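Side-chain contacts in SalCYP truncation (PDB 7ABB), which belongs to the cytochrome P450 family and holds a heme c in a pocket of its largely helical fold: residues Asn246-Leu251 against Pro364-Pro369; Arg57-Phe62 against Thr82-Thr87. One frame throughout, in Å; residues are numbered along the deposited sequence.

Contact 1. Residues Asn246-Leu251 against Pro364-Pro369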
# COMPACT_ATOMS: atom_id res chain seq x y z
N ASN A 246 8.25 6.11 -6.00
CA ASN A 246 9.40 5.29 -6.37
C ASN A 246 9.39 4.95 -7.85
O ASN A 246 10.46 4.88 -8.48
CB ASN A 246 9.43 4.03 -5.52
CG ASN A 246 10.06 4.26 -4.17
OD1 ASN A 246 11.23 4.64 -4.08
ND2 ASN A 246 9.29 4.03 -3.11
N GLY A 247 8.20 4.76 -8.43
CA GLY A 247 8.11 4.49 -9.86
C GLY A 247 8.53 5.68 -10.70
O GLY A 247 9.33 5.55 -11.63
N ILE A 248 7.96 6.86 -10.42
CA ILE A 248 8.33 8.06 -11.19
C ILE A 248 9.79 8.40 -10.94
O ILE A 248 10.47 8.90 -11.85
CB ILE A 248 7.41 9.25 -10.87
CG1 ILE A 248 7.50 10.26 -12.02
CG2 ILE A 248 7.74 9.90 -9.57
CD1 ILE A 248 6.68 9.81 -13.22
N GLN A 249 10.31 8.16 -9.74
CA GLN A 249 11.72 8.44 -9.50
C GLN A 249 12.61 7.59 -10.40
O GLN A 249 13.61 8.08 -10.95
CB GLN A 249 12.06 8.22 -8.03
CG GLN A 249 13.53 8.51 -7.76
CD GLN A 249 13.93 8.41 -6.32
OE1 GLN A 249 14.28 9.41 -5.70
NE2 GLN A 249 13.97 7.20 -5.81
N HIS A 250 12.27 6.31 -10.55
CA HIS A 250 13.01 5.46 -11.47
C HIS A 250 12.94 5.98 -12.90
O HIS A 250 13.97 6.09 -13.58
CB HIS A 250 12.46 4.03 -11.41
CG HIS A 250 13.09 3.12 -12.41
ND1 HIS A 250 14.10 2.24 -12.08
CD2 HIS A 250 12.84 2.94 -13.73
CE1 HIS A 250 14.47 1.58 -13.16
NE2 HIS A 250 13.72 1.97 -14.18
N LEU A 251 11.73 6.28 -13.40
CA LEU A 251 11.61 6.80 -14.76
C LEU A 251 12.42 8.08 -14.93
O LEU A 251 13.03 8.30 -15.99
CB LEU A 251 10.14 7.03 -15.10
CG LEU A 251 9.24 5.78 -15.10
CD1 LEU A 251 7.78 6.18 -15.33
CD2 LEU A 251 9.65 4.78 -16.15
N PRO A 364 6.10 14.94 -20.54
CA PRO A 364 6.67 13.73 -21.14
C PRO A 364 8.12 13.52 -20.83
O PRO A 364 8.58 12.37 -20.83
CB PRO A 364 6.43 13.93 -22.64
CG PRO A 364 6.35 15.43 -22.82
CD PRO A 364 5.66 15.91 -21.56
N ASP A 365 8.88 14.60 -20.61
CA ASP A 365 10.31 14.52 -20.34
C ASP A 365 10.58 15.23 -19.02
O ASP A 365 10.06 16.33 -18.79
CB ASP A 365 11.10 15.16 -21.49
CG ASP A 365 12.59 14.89 -21.41
OD1 ASP A 365 13.04 14.13 -20.54
OD2 ASP A 365 13.31 15.46 -22.25
N TYR A 366 11.35 14.59 -18.15
CA TYR A 366 11.59 15.09 -16.81
C TYR A 366 12.81 14.33 -16.28
O TYR A 366 13.22 13.31 -16.85
CB TYR A 366 10.35 14.92 -15.90
CG TYR A 366 9.80 13.51 -15.90
CD1 TYR A 366 8.94 13.07 -16.91
CD2 TYR A 366 10.24 12.59 -14.97
CE1 TYR A 366 8.49 11.77 -16.94
CE2 TYR A 366 9.79 11.31 -14.98
CZ TYR A 366 8.94 10.91 -15.98
OH TYR A 366 8.51 9.60 -16.00
N ARG A 367 13.34 14.80 -15.16
CA ARG A 367 14.54 14.19 -14.61
C ARG A 367 14.65 14.51 -13.12
O ARG A 367 13.97 15.39 -12.60
CB ARG A 367 15.80 14.65 -15.36
CG ARG A 367 16.12 16.13 -15.18
CD ARG A 367 17.28 16.62 -16.04
NE ARG A 367 16.96 16.53 -17.46
CZ ARG A 367 17.81 16.82 -18.45
NH1 ARG A 367 19.04 17.26 -18.18
NH2 ARG A 367 17.43 16.71 -19.72
N LEU A 368 15.53 13.80 -12.46
CA LEU A 368 15.90 14.20 -11.11
C LEU A 368 16.88 15.37 -11.18
O LEU A 368 17.59 15.53 -12.18
CB LEU A 368 16.50 13.02 -10.35
CG LEU A 368 15.56 11.81 -10.29
CD1 LEU A 368 16.25 10.66 -9.52
CD2 LEU A 368 14.23 12.14 -9.67
N PRO A 369 16.95 16.21 -10.14
CA PRO A 369 17.77 17.44 -10.25
C PRO A 369 19.19 17.17 -10.69
O PRO A 369 19.70 17.83 -11.61
CB PRO A 369 17.68 18.01 -8.83
CG PRO A 369 16.27 17.60 -8.38
CD PRO A 369 16.11 16.20 -8.93

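Contact 2. Residues Arg57-Phe62 against Thr82-Thr87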
# COMPACT_ATOMS: atom_id res chain seq x y z
N ARG A 57 -1.29 -17.85 3.10
CA ARG A 57 -2.44 -18.67 2.76
C ARG A 57 -2.81 -19.71 3.81
O ARG A 57 -3.77 -20.44 3.61
CB ARG A 57 -2.19 -19.39 1.42
CG ARG A 57 -2.17 -18.42 0.26
CD ARG A 57 -1.60 -19.07 -1.01
NE ARG A 57 -1.50 -18.06 -2.07
CZ ARG A 57 -0.65 -18.13 -3.09
NH1 ARG A 57 0.18 -19.16 -3.20
NH2 ARG A 57 -0.63 -17.16 -4.00
N ASP A 58 -2.08 -19.79 4.93
CA ASP A 58 -2.35 -20.78 5.99
C ASP A 58 -2.50 -20.04 7.31
O ASP A 58 -1.58 -20.00 8.13
CB ASP A 58 -1.25 -21.81 6.03
CG ASP A 58 -1.46 -22.86 7.08
OD1 ASP A 58 -2.54 -22.88 7.69
OD2 ASP A 58 -0.52 -23.68 7.30
N GLU A 59 -3.68 -19.47 7.54
CA GLU A 59 -3.92 -18.74 8.78
C GLU A 59 -4.04 -19.64 10.00
O GLU A 59 -3.92 -19.15 11.12
CB GLU A 59 -5.18 -17.90 8.65
CG GLU A 59 -5.06 -16.86 7.60
CD GLU A 59 -6.23 -15.92 7.56
OE1 GLU A 59 -7.37 -16.34 7.88
OE2 GLU A 59 -6.00 -14.76 7.19
N ASP A 60 -4.26 -20.95 9.83
CA ASP A 60 -4.29 -21.82 11.00
C ASP A 60 -2.88 -22.03 11.56
O ASP A 60 -2.73 -22.38 12.74
CB ASP A 60 -4.92 -23.17 10.65
CG ASP A 60 -6.39 -23.07 10.27
OD1 ASP A 60 -7.06 -22.05 10.59
OD2 ASP A 60 -6.88 -24.05 9.67
N THR A 61 -1.85 -21.86 10.73
CA THR A 61 -0.47 -21.95 11.19
C THR A 61 0.12 -20.58 11.49
O THR A 61 0.91 -20.44 12.44
CB THR A 61 0.39 -22.64 10.12
OG1 THR A 61 -0.10 -23.96 9.88
CG2 THR A 61 1.87 -22.69 10.49
N PHE A 62 -0.25 -19.58 10.69
CA PHE A 62 0.27 -18.21 10.77
C PHE A 62 -0.92 -17.28 11.06
O PHE A 62 -1.56 -16.79 10.13
CB PHE A 62 0.97 -17.82 9.48
CG PHE A 62 2.21 -18.63 9.19
CD1 PHE A 62 3.42 -18.27 9.75
CD2 PHE A 62 2.16 -19.74 8.36
CE1 PHE A 62 4.57 -18.99 9.45
CE2 PHE A 62 3.32 -20.47 8.07
CZ PHE A 62 4.51 -20.09 8.63
N THR A 82 -7.07 -7.44 11.56
CA THR A 82 -6.65 -8.30 12.66
C THR A 82 -7.71 -9.32 13.06
O THR A 82 -7.60 -9.93 14.12
CB THR A 82 -6.28 -7.46 13.89
OG1 THR A 82 -7.45 -6.84 14.43
CG2 THR A 82 -5.28 -6.38 13.51
N ILE A 83 -8.73 -9.51 12.24
CA ILE A 83 -9.71 -10.55 12.50
C ILE A 83 -9.53 -11.64 11.46
O ILE A 83 -9.06 -11.39 10.35
CB ILE A 83 -11.15 -10.01 12.53
CG1 ILE A 83 -11.45 -9.30 11.23
CG2 ILE A 83 -11.33 -9.06 13.70
CD1 ILE A 83 -12.89 -8.91 11.07
N GLN A 84 -9.86 -12.87 11.83
CA GLN A 84 -9.74 -13.95 10.87
C GLN A 84 -10.87 -14.93 11.11
O GLN A 84 -11.57 -14.87 12.12
CB GLN A 84 -8.36 -14.65 10.92
CG GLN A 84 -8.06 -15.49 12.16
CD GLN A 84 -6.66 -16.15 12.13
OE1 GLN A 84 -5.64 -15.49 11.98
NE2 GLN A 84 -6.65 -17.48 12.27
N GLY A 85 -11.05 -15.81 10.15
CA GLY A 85 -12.10 -16.80 10.21
C GLY A 85 -13.37 -16.29 9.56
O GLY A 85 -13.37 -15.37 8.74
N ARG A 86 -14.48 -16.92 9.94
CA ARG A 86 -15.73 -16.64 9.23
C ARG A 86 -16.13 -15.17 9.34
O ARG A 86 -16.69 -14.61 8.39
CB ARG A 86 -16.84 -17.56 9.75
CG ARG A 86 -17.46 -17.12 11.04
CD ARG A 86 -18.58 -18.07 11.45
NE ARG A 86 -18.08 -19.36 11.91
CZ ARG A 86 -18.35 -20.54 11.35
NH1 ARG A 86 -19.11 -20.62 10.26
NH2 ARG A 86 -17.86 -21.65 11.89
N THR A 87 -15.87 -14.53 10.48
CA THR A 87 -16.24 -13.11 10.63
C THR A 87 -15.42 -12.25 9.68
O THR A 87 -15.93 -11.28 9.10
CB THR A 87 -16.03 -12.67 12.08
OG1 THR A 87 -17.04 -13.28 12.93
CG2 THR A 87 -16.08 -11.18 12.25
O HOH W 1 -4.91 -19.52 13.78
O HOH W 2 -9.44 -14.77 7.61

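Contact 1. Residues Asn246-Leu251 against Pro364-Pro369
The phenol oxygen of Tyr-366 is packed against carbon atoms of the helix: Leu-251 CB lies 3.2 Å from Tyr-366 OH, and Ile-248 CD1 lies 3.3 Å from that same OH. Leu-251 CD1 closes in as well. The two residues reach the ring differently. Leu-251 CB sits at the ring edge, close to its plane, while the ethyl arm of Ile-248 arrives obliquely, with CD1 3.7 Å from Tyr-366 CZ and CG1 3.9 Å from Tyr-366 CE2. What brings that arm there is chi1 of -160°, which turns CG1 opposite the backbone N and leaves CG2 in the crowded position. Tyr-366 also has CG between its backbone N and carbonyl carbon (chi1 52°), and in this setting the ring extends from the loop to the helix. Trp-359 meets the tyrosine edge-to-face and Arg-258 makes a cation-pi contact with it.

Two residues on, Leu-368 makes a second, smaller contact. Its CD1 rests 3.9 Å from Gln-249 CG, the two side chains crossing at about a right angle, so a methyl lies on the aliphatic part of the glutamine. The amide end of Gln-249 is occupied elsewhere, its NE2 bonding to Pro-376 O. Together, Tyr-366 and Leu-368 lay the loop that follows helix 345-362 along helix 238-253. In P450 terms these helices are probably the L helix, which follows the heme-binding loop, and the C-terminal half of the long central helix.

No hydrogen bond crosses between the segments. The hydroxyl of Tyr-366 has its hydrogen-bond partner beyond them, which is consistent with a buried hydroxyl among methyl and methylene groups, and the adhesion here is essentially apolar.

Contact 2. Residues Arg57-Phe62 against Thr82-Thr87
Glu-59 and Gln-84 run past each other in opposite directions, with carboxylate and amide planes only 11° apart. Each polar end therefore lies near the root of the other chain: Glu-59 OE1 is 3.6 Å from Gln-84 CB, and Gln-84 NE2 is 3.9 Å from Glu-59 CB. Gln-84 starts with CG between its backbone N and carbonyl carbon (chi1 70°) and then runs extended, which carries NE2 as far as the carbonyl of Glu-59. The bond it makes there, Gln-84 NE2 to Glu-59 O, is weak at 3.4 Å. A water reinforces it, donating to Glu-59 O and accepting weakly from NE2. The amide oxygen of Gln-84 accepts from Val-64 N.

Gly-85 is the N-cap of helix 86-95, probably the C helix of the P450 fold. A second water ties this helix start to the carboxylate, giving a 2.6 Å bond to Glu-59 OE1 and accepting from Gly-85 N at 3.2 Å. The other oxygen, OE2, has a weak hydrogen bond with His-340 ND1, while NE2 of that imidazole bonds to Ile-83 O.

Behind Glu-59 the turn is held partly by an Asx motif, beside backbone bonds from Phe-62 N and Thr-61 N to Asp-58 O. Thr-61 N reaches Asp-58 OD1 from well above the carboxylate plane, and Thr-61 OG1 donates to Asp-58 OD2 at 2.6 Å.

How the contacts relate
Going from the N terminus, contact 2 comes first and closes a short loop of 19 residues, part of it not modelled, that runs from strand 62-63 to the start of helix 86-95. Contact 1 follows much later and closes a span of 112 residues from helix 238-253 through helix 345-362. The two are in series, neither enclosing nor crossing the other, and sit on opposite sides of the chain's centre, their own centres 40 Å apart. The contacts do not touch, but the span closed by contact 1 supplies strand 285-288, which pairs with edge strand 62-63. His-340, a partner of contact 2, also lies in that span.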